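Local coordinates for putative Xylose isomerase (Rhodospirillum rubrum, PDB 3QXB), which binds iron or manganese ions in a TIM barrel and is probably an isomerase related to xylose isomerase, its substrate not established, at residues D46-E50 with V306-K310; W256-Q260 with D301-S305; I120-A124 with Y166-L172. All blocks are in the same frame, centred on the assembly; numbering follows the deposited sequence.

Contact 1 (D46-E50 with V306-K310)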
loop_
_atom_site.group_PDB
_atom_site.type_symbol
_atom_site.label_atom_id
_atom_site.label_comp_id
_atom_site.label_asym_id
_atom_site.label_seq_id
_atom_site.Cartn_x
_atom_site.Cartn_y
_atom_site.Cartn_z
ATOM N N ASP A 46 5.810 -25.331 5.995
ATOM C CA ASP A 46 6.778 -24.461 6.634
ATOM C C ASP A 46 6.259 -23.749 7.881
ATOM O O ASP A 46 6.979 -23.704 8.874
ATOM C CB ASP A 46 7.327 -23.459 5.632
ATOM C CG ASP A 46 8.065 -24.125 4.506
ATOM O OD1 ASP A 46 8.577 -25.229 4.719
ATOM O OD2 ASP A 46 8.150 -23.545 3.406
ATOM N N LEU A 47 5.037 -23.197 7.836
ATOM C CA LEU A 47 4.450 -22.574 9.022
ATOM C C LEU A 47 3.654 -23.558 9.878
ATOM O O LEU A 47 3.422 -23.265 11.037
ATOM C CB LEU A 47 3.533 -21.419 8.663
ATOM C CG LEU A 47 4.132 -20.381 7.715
ATOM C CD1 LEU A 47 3.100 -19.283 7.527
ATOM C CD2 LEU A 47 5.437 -19.876 8.250
ATOM N N GLY A 48 3.246 -24.699 9.320
ATOM C CA GLY A 48 2.502 -25.717 10.108
ATOM C C GLY A 48 1.160 -25.180 10.604
ATOM O O GLY A 48 0.768 -25.441 11.705
ATOM N N LEU A 49 0.453 -24.411 9.770
ATOM C CA LEU A 49 -0.839 -23.806 10.168
ATOM C C LEU A 49 -1.976 -24.277 9.257
ATOM O O LEU A 49 -1.766 -24.845 8.186
ATOM C CB LEU A 49 -0.736 -22.271 10.122
ATOM C CG LEU A 49 0.188 -21.671 11.178
ATOM C CD1 LEU A 49 0.406 -20.187 10.921
ATOM C CD2 LEU A 49 -0.422 -21.888 12.552
ATOM N N GLU A 50 -3.186 -24.032 9.705
ATOM C CA GLU A 50 -4.377 -24.540 9.022
ATOM C C GLU A 50 -5.351 -23.418 8.656
ATOM O O GLU A 50 -5.919 -23.385 7.546
ATOM C CB GLU A 50 -5.005 -25.555 9.983
ATOM C CG GLU A 50 -6.255 -26.144 9.500
ATOM C CD GLU A 50 -6.836 -27.145 10.484
ATOM O OE1 GLU A 50 -6.164 -27.472 11.511
ATOM O OE2 GLU A 50 -7.964 -27.572 10.186
ATOM N N VAL A 306 6.135 -18.203 13.987
ATOM C CA VAL A 306 5.087 -19.195 14.249
ATOM C C VAL A 306 5.534 -20.236 15.336
ATOM O O VAL A 306 4.741 -20.632 16.204
ATOM C CB VAL A 306 4.589 -19.887 12.945
ATOM C CG1 VAL A 306 3.528 -20.889 13.252
ATOM C CG2 VAL A 306 4.013 -18.848 11.979
ATOM N N LYS A 307 6.790 -20.667 15.307
ATOM C CA LYS A 307 7.313 -21.523 16.391
ATOM C C LYS A 307 7.189 -20.843 17.753
ATOM O O LYS A 307 6.807 -21.490 18.711
ATOM C CB LYS A 307 8.761 -21.952 16.161
ATOM C CG LYS A 307 8.939 -23.246 15.374
ATOM C CD LYS A 307 10.437 -23.691 15.345
ATOM C CE LYS A 307 10.836 -24.172 13.938
ATOM N N ALA A 308 7.477 -19.537 17.813
ATOM C CA ALA A 308 7.393 -18.773 19.059
ATOM C C ALA A 308 5.953 -18.751 19.556
ATOM O O ALA A 308 5.707 -18.963 20.738
ATOM C CB ALA A 308 7.919 -17.336 18.864
ATOM N N LEU A 309 5.006 -18.520 18.650
ATOM C CA LEU A 309 3.575 -18.490 19.005
ATOM C C LEU A 309 3.093 -19.855 19.499
ATOM O O LEU A 309 2.397 -19.965 20.531
ATOM C CB LEU A 309 2.727 -18.030 17.819
ATOM C CG LEU A 309 2.715 -16.541 17.472
ATOM C CD1 LEU A 309 2.124 -16.320 16.059
ATOM C CD2 LEU A 309 1.983 -15.719 18.543
ATOM N N LYS A 310 3.476 -20.912 18.789
ATOM C CA LYS A 310 3.097 -22.283 19.226
ATOM C C LYS A 310 3.708 -22.708 20.567
ATOM O O LYS A 310 3.170 -23.601 21.218
ATOM C CB LYS A 310 3.468 -23.311 18.155
ATOM C CG LYS A 310 2.565 -23.255 16.915
ATOM C CD LYS A 310 3.156 -24.063 15.789
ATOM C CE LYS A 310 2.128 -24.417 14.736
ATOM N NZ LYS A 310 2.755 -25.409 13.813
#

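Contact 2 (W256-Q260 with D301-S305). With EDO (1,2-ethanediol), chain K.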
loop_
_atom_site.group_PDB
_atom_site.type_symbol
_atom_site.label_atom_id
_atom_site.label_comp_id
_atom_site.label_asym_id
_atom_site.label_seq_id
_atom_site.Cartn_x
_atom_site.Cartn_y
_atom_site.Cartn_z
ATOM N N TRP A 256 5.283 -6.126 13.828
ATOM C CA TRP A 256 6.487 -6.902 13.967
ATOM C C TRP A 256 6.126 -8.356 14.098
ATOM O O TRP A 256 5.009 -8.713 14.488
ATOM C CB TRP A 256 7.348 -6.481 15.163
ATOM C CG TRP A 256 7.995 -5.133 15.036
ATOM C CD1 TRP A 256 8.373 -4.492 13.884
ATOM C CD2 TRP A 256 8.347 -4.259 16.107
ATOM N NE1 TRP A 256 8.898 -3.266 14.175
ATOM C CE2 TRP A 256 8.899 -3.095 15.534
ATOM C CE3 TRP A 256 8.224 -4.333 17.493
ATOM C CZ2 TRP A 256 9.354 -2.015 16.313
ATOM C CZ3 TRP A 256 8.692 -3.268 18.271
ATOM C CH2 TRP A 256 9.256 -2.130 17.672
ATOM N N SER A 257 7.089 -9.204 13.770
ATOM C CA SER A 257 6.918 -10.628 14.001
ATOM C C SER A 257 7.311 -10.997 15.445
ATOM O O SER A 257 7.857 -10.180 16.182
ATOM C CB SER A 257 7.757 -11.386 13.002
ATOM O OG SER A 257 9.021 -11.638 13.546
ATOM N N PHE A 258 7.026 -12.234 15.842
ATOM C CA PHE A 258 7.266 -12.679 17.190
ATOM C C PHE A 258 8.696 -13.158 17.483
ATOM O O PHE A 258 8.989 -13.675 18.567
ATOM C CB PHE A 258 6.183 -13.678 17.606
ATOM C CG PHE A 258 4.808 -13.066 17.632
ATOM C CD1 PHE A 258 4.349 -12.413 18.756
ATOM C CD2 PHE A 258 4.006 -13.074 16.485
ATOM C CE1 PHE A 258 3.114 -11.838 18.771
ATOM C CE2 PHE A 258 2.785 -12.496 16.494
ATOM C CZ PHE A 258 2.328 -11.873 17.617
ATOM N N THR A 259 9.611 -12.938 16.547
ATOM C CA THR A 259 11.037 -12.961 16.895
ATOM C C THR A 259 11.525 -11.596 17.466
ATOM O O THR A 259 12.663 -11.496 17.940
ATOM C CB THR A 259 11.906 -13.344 15.696
ATOM O OG1 THR A 259 11.861 -12.277 14.737
ATOM C CG2 THR A 259 11.418 -14.677 15.048
ATOM N N GLN A 260 10.683 -10.561 17.399
ATOM C CA GLN A 260 11.029 -9.227 17.869
ATOM C C GLN A 260 10.565 -8.951 19.319
ATOM O O GLN A 260 9.528 -9.469 19.750
ATOM C CB GLN A 260 10.410 -8.181 16.957
ATOM C CG GLN A 260 10.906 -8.237 15.531
ATOM C CD GLN A 260 12.410 -8.224 15.469
ATOM O OE1 GLN A 260 13.029 -9.239 15.165
ATOM N NE2 GLN A 260 13.011 -7.088 15.803
ATOM N N ASP A 301 12.179 -15.914 9.162
ATOM C CA ASP A 301 11.642 -15.182 10.311
ATOM C C ASP A 301 10.214 -15.561 10.636
ATOM O O ASP A 301 9.862 -15.727 11.833
ATOM C CB ASP A 301 11.723 -13.687 10.048
ATOM C CG ASP A 301 11.342 -12.888 11.246
ATOM O OD1 ASP A 301 12.190 -12.767 12.146
ATOM O OD2 ASP A 301 10.199 -12.421 11.302
HETATM N N MSE A 302 9.388 -15.716 9.590
HETATM C CA MSE A 302 8.009 -16.173 9.742
HETATM C C MSE A 302 7.903 -17.534 10.415
HETATM O O MSE A 302 7.056 -17.724 11.267
HETATM C CB MSE A 302 7.289 -16.266 8.401
HETATM C CG MSE A 302 6.659 -14.981 7.948
HETATM SE SE MSE A 302 5.318 -14.209 9.043
HETATM C CE MSE A 302 4.066 -15.671 9.158
ATOM N N ILE A 303 8.751 -18.477 10.002
ATOM C CA ILE A 303 8.818 -19.817 10.623
ATOM C C ILE A 303 9.194 -19.710 12.093
ATOM O O ILE A 303 8.546 -20.351 12.949
ATOM C CB ILE A 303 9.837 -20.726 9.903
ATOM C CG1 ILE A 303 9.392 -21.019 8.476
ATOM C CG2 ILE A 303 10.045 -22.078 10.618
ATOM C CD1 ILE A 303 10.487 -21.608 7.621
ATOM N N ALA A 304 10.213 -18.907 12.410
ATOM C CA ALA A 304 10.646 -18.774 13.803
ATOM C C ALA A 304 9.536 -18.069 14.579
ATOM O O ALA A 304 9.297 -18.374 15.722
ATOM C CB ALA A 304 11.971 -18.030 13.919
ATOM N N SER A 305 8.827 -17.148 13.927
ATOM C CA SER A 305 7.725 -16.439 14.583
ATOM C C SER A 305 6.534 -17.356 14.929
ATOM O O SER A 305 6.027 -17.356 16.088
ATOM C CB SER A 305 7.310 -15.244 13.709
ATOM O OG SER A 305 6.187 -14.590 14.257
HETATM C C1 EDO K . 9.490 -7.624 10.472
HETATM O O1 EDO K . 9.748 -6.359 9.916
HETATM C C2 EDO K . 9.697 -7.391 11.945
HETATM O O2 EDO K . 9.111 -8.477 12.597
#

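Contact 3 (I120-A124 with Y166-L172)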
loop_
_atom_site.group_PDB
_atom_site.type_symbol
_atom_site.label_atom_id
_atom_site.label_comp_id
_atom_site.label_asym_id
_atom_site.label_seq_id
_atom_site.Cartn_x
_atom_site.Cartn_y
_atom_site.Cartn_z
ATOM N N ILE A 120 -16.547 -8.724 -2.210
ATOM C CA ILE A 120 -17.554 -9.741 -1.947
ATOM C C ILE A 120 -17.702 -10.692 -3.166
ATOM O O ILE A 120 -17.759 -11.905 -3.001
ATOM C CB ILE A 120 -18.910 -9.076 -1.625
ATOM C CG1 ILE A 120 -18.825 -8.395 -0.255
ATOM C CG2 ILE A 120 -20.061 -10.078 -1.766
ATOM C CD1 ILE A 120 -19.955 -7.380 0.069
ATOM N N ASP A 121 -17.762 -10.149 -4.381
ATOM C CA ASP A 121 -17.785 -11.026 -5.603
ATOM C C ASP A 121 -16.606 -12.003 -5.646
ATOM O O ASP A 121 -16.750 -13.242 -5.800
ATOM C CB ASP A 121 -17.819 -10.206 -6.873
ATOM C CG ASP A 121 -19.110 -9.471 -7.072
ATOM O OD1 ASP A 121 -20.163 -9.824 -6.488
ATOM O OD2 ASP A 121 -19.074 -8.499 -7.814
HETATM N N MSE A 122 -15.421 -11.462 -5.469
HETATM C CA MSE A 122 -14.196 -12.312 -5.409
HETATM C C MSE A 122 -14.225 -13.348 -4.281
HETATM O O MSE A 122 -13.855 -14.560 -4.428
HETATM C CB MSE A 122 -12.982 -11.362 -5.233
HETATM C CG MSE A 122 -11.599 -12.024 -5.401
HETATM SE SE MSE A 122 -10.250 -10.667 -5.022
HETATM C CE MSE A 122 -10.307 -10.681 -3.168
ATOM N N THR A 123 -14.693 -12.914 -3.126
ATOM C CA THR A 123 -14.773 -13.848 -1.981
ATOM C C THR A 123 -15.776 -14.986 -2.265
ATOM O O THR A 123 -15.497 -16.151 -1.956
ATOM C CB THR A 123 -15.125 -13.072 -0.708
ATOM O OG1 THR A 123 -14.144 -12.032 -0.493
ATOM C CG2 THR A 123 -15.208 -14.038 0.513
ATOM N N ALA A 124 -16.935 -14.675 -2.845
ATOM C CA ALA A 124 -17.938 -15.709 -3.204
ATOM C C ALA A 124 -17.365 -16.653 -4.260
ATOM O O ALA A 124 -17.591 -17.844 -4.230
ATOM C CB ALA A 124 -19.225 -15.052 -3.771
ATOM N N TYR A 166 -26.262 -7.740 -0.037
ATOM C CA TYR A 166 -25.593 -8.310 -1.209
ATOM C C TYR A 166 -24.731 -9.536 -0.860
ATOM O O TYR A 166 -24.772 -10.542 -1.560
ATOM C CB TYR A 166 -24.791 -7.237 -1.938
ATOM C CG TYR A 166 -24.153 -7.739 -3.211
ATOM C CD1 TYR A 166 -24.931 -8.099 -4.294
ATOM C CD2 TYR A 166 -22.779 -7.815 -3.335
ATOM C CE1 TYR A 166 -24.368 -8.543 -5.441
ATOM C CE2 TYR A 166 -22.209 -8.245 -4.482
ATOM C CZ TYR A 166 -22.990 -8.603 -5.546
ATOM O OH TYR A 166 -22.413 -9.053 -6.739
ATOM N N ALA A 167 -23.955 -9.462 0.217
ATOM C CA ALA A 167 -23.086 -10.543 0.626
ATOM C C ALA A 167 -23.955 -11.769 0.900
ATOM O O ALA A 167 -23.633 -12.851 0.428
ATOM C CB ALA A 167 -22.264 -10.177 1.885
ATOM N N LYS A 168 -25.068 -11.592 1.620
ATOM C CA LYS A 168 -25.941 -12.737 1.890
ATOM C C LYS A 168 -26.421 -13.371 0.581
ATOM O O LYS A 168 -26.408 -14.564 0.447
ATOM C CB LYS A 168 -27.164 -12.374 2.734
ATOM C CG LYS A 168 -27.910 -13.726 3.181
ATOM C CD LYS A 168 -29.226 -13.496 3.839
ATOM C CE LYS A 168 -30.332 -13.148 2.827
ATOM N NZ LYS A 168 -31.216 -14.323 2.408
ATOM N N ARG A 169 -26.840 -12.554 -0.390
ATOM C CA ARG A 169 -27.271 -13.076 -1.646
ATOM C C ARG A 169 -26.144 -13.853 -2.360
ATOM O O ARG A 169 -26.422 -14.855 -2.998
ATOM C CB ARG A 169 -27.735 -11.933 -2.533
ATOM C CG ARG A 169 -28.502 -12.348 -3.717
ATOM C CD ARG A 169 -29.083 -11.054 -4.375
ATOM N NE ARG A 169 -28.443 -10.880 -5.662
ATOM C CZ ARG A 169 -28.031 -9.740 -6.200
ATOM N NH1 ARG A 169 -28.149 -8.533 -5.598
ATOM N NH2 ARG A 169 -27.476 -9.844 -7.387
ATOM N N GLN A 170 -24.890 -13.388 -2.248
ATOM C CA GLN A 170 -23.750 -14.076 -2.847
ATOM C C GLN A 170 -23.249 -15.308 -2.024
ATOM O O GLN A 170 -22.319 -15.985 -2.421
ATOM C CB GLN A 170 -22.634 -13.061 -3.077
ATOM C CG GLN A 170 -23.059 -11.873 -4.041
ATOM C CD GLN A 170 -23.751 -12.362 -5.322
ATOM O OE1 GLN A 170 -24.826 -11.895 -5.722
ATOM N NE2 GLN A 170 -23.176 -13.312 -5.913
ATOM N N GLY A 171 -23.885 -15.591 -0.897
ATOM C CA GLY A 171 -23.577 -16.801 -0.129
ATOM C C GLY A 171 -22.625 -16.584 1.025
ATOM O O GLY A 171 -22.314 -17.542 1.706
ATOM N N LEU A 172 -22.208 -15.340 1.313
ATOM C CA LEU A 172 -21.327 -15.077 2.446
ATOM C C LEU A 172 -22.146 -15.184 3.798
ATOM O O LEU A 172 -23.355 -14.991 3.831
ATOM C CB LEU A 172 -20.580 -13.718 2.298
ATOM C CG LEU A 172 -19.309 -13.681 1.394
ATOM C CD1 LEU A 172 -19.570 -14.024 -0.079
ATOM C CD2 LEU A 172 -18.598 -12.292 1.417
#

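Contact 1 (D46-E50 with V306-K310)
Lys310 NZ donates a hydrogen bond of 2.9 Å to Gly48 O, the one hydrogen bond that ties 46-50 to the helical residues 306-310. The ammonium nitrogen comes from above the carbonyl plane, 36° out of it, and so is not aligned with a lone pair. Beyond CG the lysine chain is extended, chi4 -170°, which carries the charge from the helix across to the loop. Gly48 has positive phi as it leaves the helix, and a side chain there would probably crowd Lys310 NZ. Beside this polar bridge stands Val306. Its CG1, anti to the backbone N (chi1 180°), lies against the carbonyl oxygen of Leu47, 3.3 Å from Leu47 O, while CG2 makes an apolar contact with Leu47 CD2. Leu49 reaches for the valine tip to tip, with CD1 at 4.0 Å from Val306 CG1. An alanine in place of Leu49 is likely to open a gap beside both methyls of Val306 and leave them without that partner. The loop joins helix 36-46 to strand 51-55, and Leu49 also rests on Leu22 and Val24 of strand 22-25, so the contact sets the last helix, 295-310, against the loop that leads into strand 51-55.

Contact 2 (W256-Q260 with D301-S305)
Both carboxylate oxygens of Asp301 are gripped by hydroxyls from a single tight turn, one hydroxyl to each oxygen, joining a loop to a helix. Ser257 OG donates to the syn lone pair of Asp301 OD2, at 2.7 Å, and Thr259 OG1 donates to OD1 of the same residue at 2.7 Å, also on the syn side but 17° out of the carboxylate plane. Tyr289 OH bonds to OD2 as well, so that oxygen has two partners and the carboxylate is unlikely to rotate easily. The threonine hydroxyl sits between the backbone N and the carbonyl carbon (chi1 69°), an orientation that aims it at the aspartate and turns CG2 to the helix, 3.6 Å from Ala304 CB. One turn further along, Ser305 OG accepts a nearly straight bond from Phe258 N, 3.0 Å long with an angle of 160° at the hydrogen. The same oxygen lies at the edge of the Phe258 ring, in its plane, 3.5 Å from CD2. Residues 257-260 form a type I beta turn, closed by Gln260 N bonding to Ser257 O. This turn follows the metal ligands Asp253 and His255 in the long loop between strand 240-245 and helix 266-275, and it is pinned to the side of helix 295-310.

Contact 3 (I120-A124 with Y166-L172)
Ile120 packs against Tyr166, Ala167 and Leu172 where two neighbouring outer helices of the TIM barrel, 106-125 and 146-170, run side by side. Their short segments are nearly parallel, 20° apart with axes 9.9 Å from each other, as expected of adjacent outer helices of a beta-alpha barrel. The isoleucine divides its branches: CG2 lies 3.9 Å from Tyr166 CD2 and also faces Leu172 CD2, whereas CD1 points to Ala167 CB. Tyr166 leaves its helix with CG anti to the backbone N (chi1 -176°), which swings the ring across to Asp121. The carboxylate and ring planes are 73° apart, and Asp121 OD1 lies at the ring edge. Gln170, bent at chi2, folds its CG over one face of that ring, 3.6 Å above the plane and offset toward the rim, while its CB meets Ala124 CB. The other oxygen of the aspartate, OD2, forms a salt bridge with Lys117, so the carboxylate is held from both helices. The helix 146-170 closes with a Schellman motif at Gly171, whose positive phi turns the chain back so that Leu172 points at the partner helix. There the two leucine methyls part: CD2 lies 3.9 Å from Thr123 CG2, and CD1 covers Ala124 CB. Thr123 turns its hydroxyl elsewhere, to Thr89 OG1 and Ala119 O. Ile120, Thr123 and Leu172 also touch Thr131 of strand 130-133, which places this interface directly over the barrel wall. Its polar outer margin is a very short hydrogen bond, Tyr166 OH to Asp121 OD1 at 2.4 Å, a length too short to take literally.

How the contacts relate
Contacts 1 and 2 share helix 295-310, using successive turns of it, and their centres lie about 10 Å apart. They meet directly: Phe258 packs on Leu309, and Leu47 on Ile303. Contact 3 stands well away, its centre about 30 Å from that of contact 1 and 34 Å from that of contact 2, and joins helices 106-125 and 146-170. Along the chain, contact 1 spans nearly the whole barrel, enclosing first contact 3 and then contact 2. The final helix thus packs against the first part of the chain, where the barrel closes, and also anchors the loop that follows the metal ligands Asp253 and His255, whereas contact 3 binds neighbouring helices within the ring, away from the metal site.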